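Local coordinates for spore germination protein B3 (Bacillus subtilis subsp. subtilis, PDB 3N54) that takes part in the spore's germination response to L-asparagine, glucose, fructose and potassium ions, as the lipoprotein component of a germinant receptor, at residues L11-T16 with Y21-Q26; G194-D199 with H297-D302; H223-E228 with H274-I279; K237-N242 with V246-V251. All blocks are in the same frame, centred on the assembly; numbering follows the deposited sequence.

Interaction 1 of 4, residues L11-T16 with Y21-Q26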
loop_
_atom_site.group_PDB
_atom_site.type_symbol
_atom_site.label_atom_id
_atom_site.label_comp_id
_atom_site.label_asym_id
_atom_site.label_seq_id
_atom_site.Cartn_x
_atom_site.Cartn_y
_atom_site.Cartn_z
ATOM N N LEU A 11 -29.326 -4.363 22.667
ATOM C CA LEU A 11 -28.958 -3.043 22.186
ATOM C C LEU A 11 -29.619 -1.936 22.990
ATOM O O LEU A 11 -30.822 -1.983 23.248
ATOM C CB LEU A 11 -29.362 -2.892 20.722
ATOM C CG LEU A 11 -29.178 -1.516 20.073
ATOM C CD1 LEU A 11 -27.705 -1.089 20.079
ATOM C CD2 LEU A 11 -29.744 -1.524 18.655
ATOM N N ALA A 12 -28.813 -0.945 23.372
ATOM C CA ALA A 12 -29.298 0.267 24.003
ATOM C C ALA A 12 -29.188 1.384 22.978
ATOM O O ALA A 12 -28.141 1.532 22.339
ATOM C CB ALA A 12 -28.475 0.604 25.233
ATOM N N ILE A 13 -30.267 2.144 22.791
ATOM C CA ILE A 13 -30.224 3.320 21.930
ATOM C C ILE A 13 -30.545 4.541 22.775
ATOM O O ILE A 13 -31.598 4.604 23.416
ATOM C CB ILE A 13 -31.201 3.270 20.734
ATOM C CG1 ILE A 13 -31.115 1.929 19.997
ATOM C CG2 ILE A 13 -30.898 4.430 19.776
ATOM C CD1 ILE A 13 -31.987 1.859 18.745
ATOM N N ASP A 14 -29.620 5.497 22.769
ATOM C CA ASP A 14 -29.747 6.737 23.518
ATOM C C ASP A 14 -29.493 7.961 22.651
ATOM O O ASP A 14 -28.874 7.880 21.580
ATOM C CB ASP A 14 -28.723 6.771 24.655
ATOM C CG ASP A 14 -29.120 5.923 25.835
ATOM O OD1 ASP A 14 -30.181 6.210 26.432
ATOM O OD2 ASP A 14 -28.348 5.002 26.197
ATOM N N GLU A 15 -30.004 9.089 23.129
ATOM C CA GLU A 15 -29.628 10.398 22.628
ATOM C C GLU A 15 -28.901 11.035 23.807
ATOM O O GLU A 15 -29.438 11.062 24.918
ATOM C CB GLU A 15 -30.828 11.221 22.203
ATOM C CG GLU A 15 -30.442 12.627 21.791
ATOM C CD GLU A 15 -31.554 13.388 21.114
ATOM O OE1 GLU A 15 -31.308 14.555 20.754
ATOM O OE2 GLU A 15 -32.667 12.844 20.936
ATOM N N THR A 16 -27.682 11.515 23.580
ATOM C CA THR A 16 -26.841 12.020 24.670
ATOM C C THR A 16 -27.083 13.495 24.979
ATOM O O THR A 16 -27.795 14.179 24.246
ATOM C CB THR A 16 -25.347 11.829 24.347
ATOM O OG1 THR A 16 -25.000 12.631 23.216
ATOM C CG2 THR A 16 -25.043 10.370 24.055
ATOM N N TYR A 21 -26.579 10.441 18.717
ATOM C CA TYR A 21 -27.077 9.121 18.984
ATOM C C TYR A 21 -25.928 8.254 19.475
ATOM O O TYR A 21 -24.800 8.371 18.999
ATOM C CB TYR A 21 -27.740 8.556 17.739
ATOM C CG TYR A 21 -28.970 9.337 17.399
ATOM C CD1 TYR A 21 -28.946 10.332 16.431
ATOM C CD2 TYR A 21 -30.150 9.123 18.091
ATOM C CE1 TYR A 21 -30.088 11.071 16.141
ATOM C CE2 TYR A 21 -31.282 9.843 17.814
ATOM C CZ TYR A 21 -31.249 10.818 16.835
ATOM O OH TYR A 21 -32.381 11.543 16.572
ATOM N N LYS A 22 -26.221 7.429 20.473
ATOM C CA LYS A 22 -25.267 6.478 20.994
ATOM C C LYS A 22 -25.940 5.124 21.069
ATOM O O LYS A 22 -26.879 4.940 21.831
ATOM C CB LYS A 22 -24.731 6.895 22.369
ATOM C CG LYS A 22 -23.564 6.027 22.834
ATOM C CD LYS A 22 -22.866 6.550 24.087
ATOM C CE LYS A 22 -23.647 6.223 25.355
ATOM N NZ LYS A 22 -22.799 6.357 26.599
ATOM N N LEU A 23 -25.481 4.196 20.233
ATOM C CA LEU A 23 -25.950 2.823 20.256
ATOM C C LEU A 23 -24.911 1.999 20.985
ATOM O O LEU A 23 -23.757 1.976 20.574
ATOM C CB LEU A 23 -26.139 2.272 18.849
ATOM C CG LEU A 23 -27.390 2.703 18.088
ATOM C CD1 LEU A 23 -27.335 4.176 17.706
ATOM C CD2 LEU A 23 -27.567 1.836 16.850
ATOM N N THR A 24 -25.305 1.362 22.086
ATOM C CA THR A 24 -24.402 0.485 22.821
ATOM C C THR A 24 -24.924 -0.940 22.720
ATOM O O THR A 24 -25.951 -1.276 23.307
ATOM C CB THR A 24 -24.269 0.882 24.301
ATOM O OG1 THR A 24 -23.985 2.280 24.405
ATOM C CG2 THR A 24 -23.135 0.085 24.977
ATOM N N TYR A 25 -24.229 -1.768 21.947
ATOM C CA TYR A 25 -24.582 -3.173 21.835
ATOM C C TYR A 25 -24.181 -3.891 23.118
ATOM O O TYR A 25 -23.328 -3.410 23.867
ATOM C CB TYR A 25 -23.941 -3.802 20.600
ATOM C CG TYR A 25 -24.612 -3.355 19.323
ATOM C CD1 TYR A 25 -24.340 -2.108 18.768
ATOM C CD2 TYR A 25 -25.539 -4.171 18.689
ATOM C CE1 TYR A 25 -24.967 -1.692 17.606
ATOM C CE2 TYR A 25 -26.169 -3.768 17.525
ATOM C CZ TYR A 25 -25.878 -2.529 16.986
ATOM O OH TYR A 25 -26.508 -2.137 15.828
ATOM N N GLN A 26 -24.823 -5.024 23.377
ATOM C CA GLN A 26 -24.662 -5.745 24.636
ATOM C C GLN A 26 -24.530 -7.246 24.409
ATOM O O GLN A 26 -25.258 -7.832 23.608
ATOM C CB GLN A 26 -25.887 -5.508 25.525
ATOM C CG GLN A 26 -26.296 -4.030 25.711
ATOM C CD GLN A 26 -25.295 -3.235 26.526
ATOM O OE1 GLN A 26 -25.269 -2.007 26.475
ATOM N NE2 GLN A 26 -24.476 -3.932 27.293
HETATM O O HOH W 1 -26.397 3.815 24.167
#
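Leu11 lays a methyl group on the ring of Tyr25 in the antiparallel hairpin of strands 8-15 and 21-28. From CB, the Leu11 chain continues with CG opposite the backbone N (chi1 174°), which swings its end toward the partner strand; CB and CG themselves only span the distance. The tip does the touching. CD1 of Leu11 sits 3.6 Å from the centroid of the Tyr25 ring and 7° off its normal, a CH-pi contact over the face. The same CD1 reaches Leu23 CB at 3.9 Å. Farther along this face, the Ile13 and Leu23 side chains lie side by side, with Ile13 CG2 4.1 Å from Leu23 CD1. With alanine instead of tyrosine at Tyr25, the Leu11 methyl is likely to lose its flat seat and Lys51 its cation-pi partner.

Ala12 with Thr24 and Asp14 with Lys22 form the hydrogen-bonded pairs; Ala12 N to Thr24 O is 2.9 Å. On the face of Asp14 and Thr24, one water joins Lys22 O (2.6 Å), Asp14 OD2 and Thr24 OG1. Backbone bonds thus hold the register, while Leu11, Ile13, Leu23 and Tyr25 add apolar contacts on one face and a water ties polar groups together on the other.

Interaction 2 of 4, residues G194-D199 with H297-D302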
loop_
_atom_site.group_PDB
_atom_site.type_symbol
_atom_site.label_atom_id
_atom_site.label_comp_id
_atom_site.label_asym_id
_atom_site.label_seq_id
_atom_site.Cartn_x
_atom_site.Cartn_y
_atom_site.Cartn_z
ATOM N N GLY A 194 6.589 -2.472 7.027
ATOM C CA GLY A 194 7.341 -1.225 6.903
ATOM C C GLY A 194 6.770 -0.313 5.835
ATOM O O GLY A 194 5.792 -0.664 5.175
ATOM N N PHE A 195 7.391 0.854 5.678
ATOM C CA PHE A 195 7.033 1.819 4.640
ATOM C C PHE A 195 8.233 2.145 3.754
ATOM O O PHE A 195 9.374 2.126 4.197
ATOM C CB PHE A 195 6.575 3.147 5.245
ATOM C CG PHE A 195 5.251 3.094 5.944
ATOM C CD1 PHE A 195 4.075 3.328 5.248
ATOM C CD2 PHE A 195 5.183 2.849 7.306
ATOM C CE1 PHE A 195 2.852 3.306 5.896
ATOM C CE2 PHE A 195 3.966 2.820 7.956
ATOM C CZ PHE A 195 2.800 3.051 7.254
ATOM N N LEU A 196 7.947 2.454 2.498
ATOM C CA LEU A 196 8.925 3.000 1.588
ATOM C C LEU A 196 8.569 4.477 1.450
ATOM O O LEU A 196 7.392 4.840 1.488
ATOM C CB LEU A 196 8.873 2.296 0.231
ATOM C CG LEU A 196 9.330 0.830 0.173
ATOM C CD1 LEU A 196 9.258 0.300 -1.254
ATOM C CD2 LEU A 196 10.735 0.666 0.725
ATOM N N SER A 197 9.577 5.328 1.303
ATOM C CA SER A 197 9.350 6.751 1.117
ATOM C C SER A 197 8.816 6.995 -0.286
ATOM O O SER A 197 8.857 6.103 -1.134
ATOM C CB SER A 197 10.651 7.536 1.320
ATOM O OG SER A 197 11.625 7.173 0.355
ATOM N N ALA A 198 8.322 8.208 -0.522
ATOM C CA ALA A 198 7.871 8.621 -1.846
ATOM C C ALA A 198 8.972 8.424 -2.882
ATOM O O ALA A 198 8.713 7.887 -3.955
ATOM C CB ALA A 198 7.429 10.081 -1.822
ATOM N N ASP A 199 10.193 8.868 -2.565
ATOM C CA ASP A 199 11.332 8.719 -3.479
ATOM C C ASP A 199 11.643 7.248 -3.746
ATOM O O ASP A 199 11.852 6.853 -4.891
ATOM C CB ASP A 199 12.590 9.415 -2.931
ATOM C CG ASP A 199 12.537 10.936 -3.055
ATOM O OD1 ASP A 199 11.677 11.470 -3.786
ATOM O OD2 ASP A 199 13.385 11.607 -2.426
ATOM N N HIS A 297 16.943 -7.431 2.886
ATOM C CA HIS A 297 17.570 -7.672 4.195
ATOM C C HIS A 297 16.953 -6.939 5.388
ATOM O O HIS A 297 17.250 -7.294 6.529
ATOM C CB HIS A 297 19.069 -7.369 4.098
ATOM C CG HIS A 297 19.730 -8.024 2.923
ATOM N ND1 HIS A 297 19.850 -9.394 2.804
ATOM C CD2 HIS A 297 20.287 -7.500 1.806
ATOM C CE1 HIS A 297 20.457 -9.683 1.668
ATOM N NE2 HIS A 297 20.735 -8.552 1.044
ATOM N N GLU A 298 16.120 -5.930 5.149
ATOM C CA GLU A 298 15.413 -5.272 6.248
ATOM C C GLU A 298 14.015 -5.884 6.367
ATOM O O GLU A 298 13.668 -6.433 7.406
ATOM C CB GLU A 298 15.326 -3.757 6.045
ATOM C CG GLU A 298 14.809 -2.998 7.273
ATOM C CD GLU A 298 14.622 -1.505 7.037
ATOM O OE1 GLU A 298 14.195 -0.821 7.978
ATOM O OE2 GLU A 298 14.891 -1.005 5.924
ATOM N N TYR A 299 13.230 -5.802 5.296
ATOM C CA TYR A 299 11.847 -6.306 5.301
ATOM C C TYR A 299 11.748 -7.780 4.896
ATOM O O TYR A 299 10.805 -8.464 5.291
ATOM C CB TYR A 299 10.949 -5.419 4.427
ATOM C CG TYR A 299 11.038 -3.976 4.848
ATOM C CD1 TYR A 299 11.541 -3.001 3.989
ATOM C CD2 TYR A 299 10.697 -3.596 6.141
ATOM C CE1 TYR A 299 11.658 -1.676 4.402
ATOM C CE2 TYR A 299 10.815 -2.282 6.561
ATOM C CZ TYR A 299 11.291 -1.329 5.686
ATOM O OH TYR A 299 11.398 -0.027 6.109
ATOM N N LYS A 300 12.714 -8.259 4.116
ATOM C CA LYS A 300 12.789 -9.665 3.719
ATOM C C LYS A 300 11.550 -10.152 2.957
ATOM O O LYS A 300 11.049 -11.261 3.200
ATOM C CB LYS A 300 13.042 -10.560 4.944
ATOM C CG LYS A 300 14.308 -10.212 5.732
ATOM C CD LYS A 300 14.477 -11.150 6.923
ATOM C CE LYS A 300 15.736 -10.837 7.710
ATOM N NZ LYS A 300 15.864 -11.679 8.932
ATOM N N THR A 301 11.051 -9.324 2.046
ATOM C CA THR A 301 9.953 -9.749 1.187
ATOM C C THR A 301 9.965 -9.016 -0.152
ATOM O O THR A 301 10.520 -7.921 -0.276
ATOM C CB THR A 301 8.585 -9.590 1.883
ATOM O OG1 THR A 301 7.639 -10.467 1.260
ATOM C CG2 THR A 301 8.086 -8.142 1.828
ATOM N N ASP A 302 9.367 -9.665 -1.146
ATOM C CA ASP A 302 9.250 -9.161 -2.506
ATOM C C ASP A 302 7.806 -8.700 -2.700
ATOM O O ASP A 302 6.921 -9.530 -2.923
ATOM C CB ASP A 302 9.633 -10.273 -3.499
ATOM C CG ASP A 302 9.056 -10.065 -4.907
ATOM O OD1 ASP A 302 8.745 -8.917 -5.292
ATOM O OD2 ASP A 302 8.920 -11.078 -5.639
#
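Tyr299 lies against Gly194 and Leu196, so that the last turn of helix 271-299 packs on strand 191-196, at one edge of a mixed five-stranded sheet within this chain. The turn is widened to a pi-type one over 297-299. Next in sequence, Glu298 gives its aliphatic part to its neighbour: CG stands 4.1 Å above the plane of the Tyr299 ring, over its centre, while the carboxylate makes a salt bridge with Lys294.

Tyr299 carries the whole contact. With CG beside its own backbone N and opposite the carbonyl carbon (chi1 -54°), the ring extends to the strand, where CE2 comes within 3.6 Å of Gly194 CA. A beta carbon at Gly194 would fall only about 2.1 Å from CE2, so the ring occupies the place a side chain would need. Leu196 CD2 touches more loosely, 4.5 Å from Tyr299 CE1. Cutting Tyr299 back to a serine would probably open a gap beside Gly194 and leave this methyl without its aromatic neighbour.

Lys300, at positive phi (59°), takes the chain out of the helix. Thr301 OG1 then bonds to Ser164 and Asp326, and Asp302 OD2 to the indole NE1 of Trp325. No hydrogen bond crosses between the two segments; the phenol's nearest oxygen there is Phe195 O, 3.5 Å from Tyr299 OH.

Interaction 3 of 4, residues H223-E228 with H274-I279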
loop_
_atom_site.group_PDB
_atom_site.type_symbol
_atom_site.label_atom_id
_atom_site.label_comp_id
_atom_site.label_asym_id
_atom_site.label_seq_id
_atom_site.Cartn_x
_atom_site.Cartn_y
_atom_site.Cartn_z
ATOM N N HIS A 223 25.516 21.885 -10.378
ATOM C CA HIS A 223 24.423 22.568 -11.075
ATOM C C HIS A 223 23.181 21.698 -11.158
ATOM O O HIS A 223 23.260 20.577 -11.643
ATOM C CB HIS A 223 24.849 22.957 -12.487
ATOM C CG HIS A 223 26.061 23.833 -12.527
ATOM N ND1 HIS A 223 26.092 25.082 -11.947
ATOM C CD2 HIS A 223 27.279 23.645 -13.084
ATOM C CE1 HIS A 223 27.281 25.624 -12.140
ATOM N NE2 HIS A 223 28.020 24.774 -12.830
ATOM N N PRO A 224 22.026 22.211 -10.694
ATOM C CA PRO A 224 20.795 21.425 -10.762
ATOM C C PRO A 224 20.417 20.978 -12.173
ATOM O O PRO A 224 20.451 21.772 -13.110
ATOM C CB PRO A 224 19.735 22.389 -10.218
ATOM C CG PRO A 224 20.471 23.270 -9.309
ATOM C CD PRO A 224 21.832 23.450 -9.919
ATOM N N ILE A 225 20.093 19.699 -12.312
ATOM C CA ILE A 225 19.570 19.158 -13.560
ATOM C C ILE A 225 18.407 18.238 -13.217
ATOM O O ILE A 225 18.453 17.522 -12.215
ATOM C CB ILE A 225 20.644 18.418 -14.395
ATOM C CG1 ILE A 225 21.337 17.323 -13.579
ATOM C CG2 ILE A 225 21.678 19.411 -14.922
ATOM C CD1 ILE A 225 22.332 16.506 -14.381
ATOM N N THR A 226 17.356 18.287 -14.028
ATOM C CA THR A 226 16.170 17.466 -13.800
ATOM C C THR A 226 15.789 16.723 -15.069
ATOM O O THR A 226 15.875 17.270 -16.171
ATOM C CB THR A 226 14.978 18.313 -13.315
ATOM O OG1 THR A 226 15.300 18.911 -12.056
ATOM C CG2 THR A 226 13.752 17.458 -13.134
ATOM N N PHE A 227 15.383 15.468 -14.896
ATOM C CA PHE A 227 14.969 14.603 -15.985
ATOM C C PHE A 227 13.518 14.183 -15.755
ATOM O O PHE A 227 13.234 13.417 -14.834
ATOM C CB PHE A 227 15.886 13.381 -16.049
ATOM C CG PHE A 227 15.540 12.410 -17.142
ATOM C CD1 PHE A 227 16.007 12.603 -18.432
ATOM C CD2 PHE A 227 14.760 11.293 -16.877
ATOM C CE1 PHE A 227 15.696 11.703 -19.443
ATOM C CE2 PHE A 227 14.446 10.391 -17.881
ATOM C CZ PHE A 227 14.918 10.597 -19.166
ATOM N N GLU A 228 12.608 14.700 -16.579
ATOM C CA GLU A 228 11.182 14.394 -16.468
ATOM C C GLU A 228 10.820 13.251 -17.411
ATOM O O GLU A 228 11.078 13.327 -18.612
ATOM C CB GLU A 228 10.331 15.626 -16.796
ATOM C CG GLU A 228 8.837 15.433 -16.507
ATOM C CD GLU A 228 7.966 16.597 -16.966
ATOM O OE1 GLU A 228 8.404 17.394 -17.825
ATOM O OE2 GLU A 228 6.820 16.699 -16.478
ATOM N N HIS A 274 24.812 12.618 -23.649
ATOM C CA HIS A 274 25.200 11.269 -23.227
ATOM C C HIS A 274 25.768 11.305 -21.812
ATOM O O HIS A 274 25.544 10.389 -21.019
ATOM C CB HIS A 274 26.219 10.635 -24.180
ATOM C CG HIS A 274 25.615 10.081 -25.432
ATOM N ND1 HIS A 274 25.863 10.612 -26.679
ATOM C CD2 HIS A 274 24.771 9.039 -25.626
ATOM C CE1 HIS A 274 25.200 9.920 -27.589
ATOM N NE2 HIS A 274 24.529 8.960 -26.976
ATOM N N ARG A 275 26.497 12.376 -21.510
ATOM C CA ARG A 275 27.083 12.575 -20.193
ATOM C C ARG A 275 26.003 12.778 -19.124
ATOM O O ARG A 275 26.046 12.135 -18.077
ATOM C CB ARG A 275 28.041 13.763 -20.239
ATOM C CG ARG A 275 28.834 13.992 -18.980
ATOM C CD ARG A 275 29.939 14.998 -19.239
ATOM N NE ARG A 275 30.416 15.609 -18.003
ATOM C CZ ARG A 275 29.788 16.586 -17.349
ATOM N NH1 ARG A 275 28.636 17.082 -17.799
ATOM N NH2 ARG A 275 30.321 17.073 -16.232
ATOM N N LEU A 276 25.039 13.660 -19.387
ATOM C CA LEU A 276 23.931 13.891 -18.450
ATOM C C LEU A 276 23.085 12.633 -18.273
ATOM O O LEU A 276 22.653 12.316 -17.162
ATOM C CB LEU A 276 23.037 15.045 -18.912
ATOM C CG LEU A 276 23.593 16.461 -18.770
ATOM C CD1 LEU A 276 22.585 17.468 -19.280
ATOM C CD2 LEU A 276 23.944 16.762 -17.330
ATOM N N GLU A 277 22.847 11.928 -19.374
ATOM C CA GLU A 277 22.129 10.660 -19.346
ATOM C C GLU A 277 22.796 9.683 -18.391
ATOM O O GLU A 277 22.119 9.011 -17.610
ATOM C CB GLU A 277 22.060 10.053 -20.748
ATOM C CG GLU A 277 21.087 10.775 -21.653
ATOM C CD GLU A 277 21.228 10.426 -23.124
ATOM O OE1 GLU A 277 22.120 9.630 -23.491
ATOM O OE2 GLU A 277 20.434 10.967 -23.919
ATOM N N ASN A 278 24.122 9.619 -18.455
ATOM C CA ASN A 278 24.895 8.737 -17.591
ATOM C C ASN A 278 24.706 9.090 -16.115
ATOM O O ASN A 278 24.607 8.200 -15.273
ATOM C CB ASN A 278 26.385 8.789 -17.953
ATOM C CG ASN A 278 27.161 7.607 -17.399
ATOM O OD1 ASN A 278 26.838 6.452 -17.684
ATOM N ND2 ASN A 278 28.191 7.886 -16.614
ATOM N N ILE A 279 24.648 10.388 -15.815
ATOM C CA ILE A 279 24.452 10.860 -14.444
ATOM C C ILE A 279 23.090 10.414 -13.908
ATOM O O ILE A 279 23.001 9.898 -12.795
ATOM C CB ILE A 279 24.571 12.396 -14.337
ATOM C CG1 ILE A 279 25.996 12.844 -14.662
ATOM C CG2 ILE A 279 24.205 12.867 -12.940
ATOM C CD1 ILE A 279 26.192 14.343 -14.612
#
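The backbone bond from Asn278 N to His274 O, 3.0 Å long, belongs to the helical turn that presents Leu276 and Ile279 to Ile225. This is helix-on-sheet packing: helix 271-299 lies against one face of the mixed sheet that contains strand 223-240, with the alpha carbons of Ile225 and Leu276 still 8.4 Å apart. A second bond of the same kind, Ile279 N to Arg275 O at 3.2 Å, continues the turn, so that Leu276 and Ile279, three residues apart, emerge on the same side.

Ile225 bridges the space with its long branch. Chi1 of 55° sets CG1 between the backbone N and the carbonyl carbon, and the branch then runs extended (chi2 176°), bringing CD1 to the helix. There it meets Leu276 CD2 at 3.4 Å, closer than methyl groups usually approach, and the two side chains pass each other at a slant. The contact is wholly apolar; no hydrogen bond joins the two segments.

Further residues pack around this contact. Leu276 also rests on Leu257 of strand 245-258, and Ile225 on Thr218 of strand 215-220. At the polar margin Arg275 NH1 forms a salt bridge with Asp220, a residue that Ile279 also touches. The second helical methyl facing Ile225 stands farther off, Ile279 CG2 lying 4.3 Å from Ile225 CD1.

Interaction 4 of 4, residues K237-N242 with V246-V251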
loop_
_atom_site.group_PDB
_atom_site.type_symbol
_atom_site.label_atom_id
_atom_site.label_comp_id
_atom_site.label_asym_id
_atom_site.label_seq_id
_atom_site.Cartn_x
_atom_site.Cartn_y
_atom_site.Cartn_z
ATOM N N LYS A 237 14.815 -10.260 -17.199
ATOM C CA LYS A 237 15.227 -11.597 -17.605
ATOM C C LYS A 237 15.931 -12.302 -16.445
ATOM O O LYS A 237 17.103 -12.040 -16.180
ATOM C CB LYS A 237 16.153 -11.516 -18.824
ATOM C CG LYS A 237 16.558 -12.867 -19.390
ATOM C CD LYS A 237 17.399 -12.723 -20.651
ATOM C CE LYS A 237 17.669 -14.082 -21.285
ATOM N NZ LYS A 237 18.486 -13.980 -22.529
ATOM N N PRO A 238 15.210 -13.181 -15.727
ATOM C CA PRO A 238 15.850 -13.940 -14.657
ATOM C C PRO A 238 16.621 -15.147 -15.191
ATOM O O PRO A 238 16.112 -15.866 -16.048
ATOM C CB PRO A 238 14.669 -14.399 -13.799
ATOM C CG PRO A 238 13.528 -14.461 -14.731
ATOM C CD PRO A 238 13.751 -13.388 -15.752
ATOM N N VAL A 239 17.835 -15.349 -14.684
ATOM C CA VAL A 239 18.669 -16.488 -15.048
ATOM C C VAL A 239 19.114 -17.196 -13.774
ATOM O O VAL A 239 19.607 -16.548 -12.851
ATOM C CB VAL A 239 19.922 -16.055 -15.836
ATOM C CG1 VAL A 239 20.769 -17.263 -16.188
ATOM C CG2 VAL A 239 19.533 -15.296 -17.094
ATOM N N ILE A 240 18.941 -18.515 -13.721
ATOM C CA ILE A 240 19.347 -19.285 -12.546
ATOM C C ILE A 240 20.797 -19.700 -12.712
ATOM O O ILE A 240 21.135 -20.404 -13.666
ATOM C CB ILE A 240 18.485 -20.542 -12.325
ATOM C CG1 ILE A 240 17.066 -20.167 -11.903
ATOM C CG2 ILE A 240 19.098 -21.409 -11.236
ATOM C CD1 ILE A 240 16.272 -19.415 -12.941
ATOM N N GLU A 241 21.655 -19.268 -11.789
ATOM C CA GLU A 241 23.075 -19.588 -11.874
ATOM C C GLU A 241 23.842 -19.313 -10.572
ATOM O O GLU A 241 24.248 -18.175 -10.334
ATOM C CB GLU A 241 23.721 -18.815 -13.039
ATOM C CG GLU A 241 23.352 -17.327 -13.123
ATOM C CD GLU A 241 24.092 -16.599 -14.237
ATOM O OE1 GLU A 241 24.359 -15.386 -14.081
ATOM O OE2 GLU A 241 24.411 -17.240 -15.263
ATOM N N ASN A 242 24.029 -20.314 -9.706
ATOM C CA ASN A 242 23.466 -21.662 -9.819
ATOM C C ASN A 242 22.815 -21.992 -8.486
ATOM O O ASN A 242 23.465 -21.942 -7.441
ATOM C CB ASN A 242 24.535 -22.706 -10.142
ATOM C CG ASN A 242 25.001 -22.656 -11.591
ATOM O OD1 ASN A 242 24.856 -23.632 -12.331
ATOM N ND2 ASN A 242 25.563 -21.523 -11.999
ATOM N N VAL A 246 19.397 -14.781 -10.745
ATOM C CA VAL A 246 20.033 -13.506 -11.056
ATOM C C VAL A 246 19.122 -12.751 -12.020
ATOM O O VAL A 246 18.944 -13.168 -13.165
ATOM C CB VAL A 246 21.423 -13.683 -11.692
ATOM C CG1 VAL A 246 21.997 -12.332 -12.102
ATOM C CG2 VAL A 246 22.368 -14.395 -10.732
ATOM N N PHE A 247 18.541 -11.651 -11.549
ATOM C CA PHE A 247 17.633 -10.846 -12.361
ATOM C C PHE A 247 18.381 -9.827 -13.204
ATOM O O PHE A 247 19.036 -8.941 -12.667
ATOM C CB PHE A 247 16.619 -10.104 -11.480
ATOM C CG PHE A 247 15.465 -10.953 -11.023
ATOM C CD1 PHE A 247 14.342 -11.102 -11.820
ATOM C CD2 PHE A 247 15.493 -11.584 -9.792
ATOM C CE1 PHE A 247 13.269 -11.880 -11.404
ATOM C CE2 PHE A 247 14.424 -12.363 -9.367
ATOM C CZ PHE A 247 13.312 -12.512 -10.174
ATOM N N HIS A 248 18.288 -9.964 -14.523
ATOM C CA HIS A 248 18.822 -8.968 -15.444
ATOM C C HIS A 248 17.685 -8.021 -15.782
ATOM O O HIS A 248 16.751 -8.391 -16.496
ATOM C CB HIS A 248 19.372 -9.605 -16.720
ATOM C CG HIS A 248 20.688 -10.289 -16.538
ATOM N ND1 HIS A 248 20.805 -11.547 -15.988
ATOM C CD2 HIS A 248 21.945 -9.896 -16.851
ATOM C CE1 HIS A 248 22.078 -11.897 -15.964
ATOM N NE2 HIS A 248 22.791 -10.912 -16.482
ATOM N N ILE A 249 17.761 -6.806 -15.254
ATOM C CA ILE A 249 16.729 -5.808 -15.466
ATOM C C ILE A 249 17.236 -4.724 -16.401
ATOM O O ILE A 249 18.290 -4.129 -16.167
ATOM C CB ILE A 249 16.290 -5.173 -14.139
ATOM C CG1 ILE A 249 15.722 -6.250 -13.209
ATOM C CG2 ILE A 249 15.272 -4.065 -14.390
ATOM C CD1 ILE A 249 15.098 -5.710 -11.935
ATOM N N SER A 250 16.476 -4.479 -17.460
ATOM C CA SER A 250 16.798 -3.464 -18.441
ATOM C C SER A 250 15.766 -2.358 -18.330
ATOM O O SER A 250 14.572 -2.632 -18.314
ATOM C CB SER A 250 16.782 -4.063 -19.847
ATOM O OG SER A 250 17.165 -3.106 -20.816
ATOM N N VAL A 251 16.224 -1.114 -18.232
ATOM C CA VAL A 251 15.333 0.034 -18.139
ATOM C C VAL A 251 15.648 1.001 -19.272
ATOM O O VAL A 251 16.780 1.465 -19.406
ATOM C CB VAL A 251 15.470 0.767 -16.778
ATOM C CG1 VAL A 251 14.613 2.022 -16.748
ATOM C CG2 VAL A 251 15.096 -0.156 -15.630
#
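A beta hairpin joins strands 223-240 and 245-258 here, and near its turn Pro238 packs against the ring of Phe247. Pro238 CB lies 4.2 Å from the centroid of the Phe247 ring and 30° off its normal, an off-centre CH-pi contact, with ring atom CE1 nearest to it at 3.7 Å. The two residues form a non-hydrogen-bonded pair, so the N-H that proline lacks costs this pairing nothing. Pro238 CA approaches Val246 O at 3.5 Å in a CA-H...O contact.

The pairs on either side supply the hydrogen bonds. Lys237 N meets His248 O at 2.8 Å in a nearly straight bond (173° at the hydrogen), and His248 N returns one to Lys237 O. Val239 and Val246 exchange a second pair of bonds in the same way. Beyond this antiparallel ladder, Phe247 also meets the ring of Phe334 and, like Pro238, touches Ile310 of helix 306-313; that helix thus covers the hairpin on the face of Pro238 and Phe247.

On the other face, the imidazole of His248 turns its edge to Lys237 O, which lies near the ring plane and 3.7 Å from ND1. That nitrogen is buried by the contact and has no polar partner in the model; Val239 CG2 stands 4.1 Å from it. Glu241, just past the strand, folds back along Val246. Chi1 of 46° turns its chain that way, and Glu241 CG rests on Val246 CG2 at 3.9 Å, with OE1 almost as near to the same methyl.

In the fold
Interactions 3 and 4 share strand 223-240 and so belong to the same sheet; interaction 4 pairs it with strand 245-258, interaction 3 meets it with helix 271-299. Their centres are 27 Å apart and their nearest atoms about 8 Å apart. Helix 271-299 links interaction 3, near its start, to interaction 2, at its end, again 27 Å between centres. Interaction 4 is nested in the loop closed by interaction 3, and both in that closed by interaction 2. Interaction 1 stands apart in the N-terminal domain, its centre 43 Å from interaction 2 and 63 Å from interaction 3. Sulfate ions, probably from the crystallisation liquor, lie about 3 Å from the Tyr21 side chain and about 4 Å from that of Tyr299.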